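Local coordinates for prolyl 4-hydroxylase (Phytophthora capsici LT1534, PDB 6IUQ), which probably catalyses the iron(II)- and 2-oxoglutarate-dependent 4-hydroxylation of proline residues, at residues 206-210 / 211-215. Numbering follows the deposited sequence.
Sequences VLFQS and DWMLH. With FE2 (Fe (II) ion), chain C.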
# COMPACT_ATOMS: atom_id res chain seq x y z
N VAL A 206 5.41 -2.74 -5.67
CA VAL A 206 4.03 -2.30 -5.89
C VAL A 206 3.90 -0.85 -5.46
O VAL A 206 4.35 -0.47 -4.38
CB VAL A 206 3.01 -3.15 -5.12
CG1 VAL A 206 1.57 -2.76 -5.52
CG2 VAL A 206 3.22 -4.63 -5.37
N LEU A 207 3.34 -0.02 -6.34
CA LEU A 207 3.00 1.35 -6.00
C LEU A 207 1.51 1.41 -6.04
O LEU A 207 0.91 0.85 -6.97
CB LEU A 207 3.56 2.37 -6.99
CG LEU A 207 5.05 2.32 -7.33
CD1 LEU A 207 5.37 3.40 -8.32
CD2 LEU A 207 5.90 2.46 -6.08
N PHE A 208 0.91 2.06 -5.04
CA PHE A 208 -0.51 2.35 -5.12
C PHE A 208 -0.90 3.64 -4.38
O PHE A 208 -0.10 4.23 -3.67
CB PHE A 208 -1.32 1.12 -4.66
CG PHE A 208 -1.09 0.67 -3.24
CD1 PHE A 208 -1.71 1.31 -2.17
CD2 PHE A 208 -0.38 -0.49 -2.97
CE1 PHE A 208 -1.55 0.85 -0.85
CE2 PHE A 208 -0.21 -0.95 -1.66
CZ PHE A 208 -0.82 -0.28 -0.59
N GLN A 209 -2.13 4.09 -4.59
CA GLN A 209 -2.63 5.32 -3.99
C GLN A 209 -2.93 5.11 -2.51
O GLN A 209 -3.77 4.31 -2.16
CB GLN A 209 -3.89 5.79 -4.71
CG GLN A 209 -3.74 5.84 -6.25
CD GLN A 209 -3.03 7.11 -6.72
OE1 GLN A 209 -2.79 8.03 -5.93
NE2 GLN A 209 -2.65 7.14 -7.99
N SER A 210 -2.24 5.83 -1.63
CA SER A 210 -2.50 5.66 -0.21
C SER A 210 -3.93 6.08 0.17
O SER A 210 -4.55 5.44 1.02
CB SER A 210 -1.47 6.43 0.62
OG SER A 210 -0.14 6.09 0.18
N ASP A 211 -4.47 7.13 -0.47
CA ASP A 211 -5.78 7.64 -0.08
C ASP A 211 -6.97 7.11 -0.88
O ASP A 211 -8.12 7.40 -0.52
CB ASP A 211 -5.82 9.17 -0.10
CG ASP A 211 -5.27 9.74 -1.38
OD1 ASP A 211 -4.65 8.98 -2.17
OD2 ASP A 211 -5.46 10.95 -1.60
N TRP A 212 -6.76 6.35 -1.95
CA TRP A 212 -7.92 5.70 -2.56
C TRP A 212 -7.72 4.30 -3.11
O TRP A 212 -8.43 3.91 -4.04
CB TRP A 212 -8.52 6.57 -3.68
CG TRP A 212 -7.64 7.14 -4.76
CD1 TRP A 212 -6.98 8.35 -4.72
CD2 TRP A 212 -7.41 6.61 -6.07
NE1 TRP A 212 -6.33 8.57 -5.91
CE2 TRP A 212 -6.57 7.52 -6.75
CE3 TRP A 212 -7.80 5.43 -6.72
CZ2 TRP A 212 -6.14 7.30 -8.07
CZ3 TRP A 212 -7.37 5.22 -8.03
CH2 TRP A 212 -6.54 6.15 -8.69
N MSE A 213 -6.80 3.54 -2.53
CA MSE A 213 -6.68 2.12 -2.87
C MSE A 213 -6.92 1.21 -1.66
O MSE A 213 -6.06 1.05 -0.80
CB MSE A 213 -5.31 1.82 -3.48
CG MSE A 213 -5.10 0.38 -3.83
SE MSE A 213 -6.47 -0.31 -5.08
CE MSE A 213 -6.26 0.98 -6.54
N LEU A 214 -8.10 0.60 -1.62
CA LEU A 214 -8.44 -0.34 -0.55
C LEU A 214 -7.59 -1.60 -0.71
O LEU A 214 -7.36 -2.07 -1.84
CB LEU A 214 -9.94 -0.68 -0.58
CG LEU A 214 -10.44 -1.65 0.51
CD1 LEU A 214 -10.41 -0.99 1.88
CD2 LEU A 214 -11.82 -2.21 0.20
N HIS A 215 -7.08 -2.14 0.39
CA HIS A 215 -6.27 -3.37 0.30
C HIS A 215 -6.22 -4.10 1.63
O HIS A 215 -6.68 -3.59 2.65
CB HIS A 215 -4.83 -3.07 -0.16
CG HIS A 215 -4.07 -2.17 0.77
ND1 HIS A 215 -4.28 -0.82 0.84
CD2 HIS A 215 -3.10 -2.45 1.68
CE1 HIS A 215 -3.47 -0.29 1.74
NE2 HIS A 215 -2.75 -1.27 2.28
FE FE2 C . -1.41 -1.12 4.17
O HOH W 1 -4.18 2.54 0.51
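Phe-208 sets its edge over the face of His-215 in a T-shaped pair, with ring centroids 4.5 Å apart and planes at 55°; Phe-208 CZ sits above the middle of the imidazole. Phe-208 CD1 also packs against Met-213 CB at 3.9 Å. A second stack involves Gln-209 and Trp-212, which run side by side: Gln-209 CG lies 3.5 Å from the centroid of the six-membered ring of Trp-212, a CH-pi contact, and the amide lies 8° from parallel with the indole. Bent at chi2, the Gln-209 chain lays its amide along that face, while OE1 bonds to Lys-167, which also forms a salt bridge with Asp-211.

The turn joins strands 204-209 and 214-217, from the two sheets of the double-stranded beta-helix core. Across it, Met-213 N gives Gln-209 O a weak hydrogen bond (3.1 Å). A water lies within hydrogen-bonding distance of Ser-210 O (3.0 Å) and Met-213 O (2.7 Å), bridging the carbonyls. His-215 ND1 donates to Met-213 O at 3.1 Å and 168°, in the imidazole plane. With ND1 engaged there, NE2 binds iron(II) at 2.3 Å; His-156 and Asp-158 complete the facial triad. Phe-208 over one face, the in-plane carbonyl and the iron bond together probably restrict imidazole rotation.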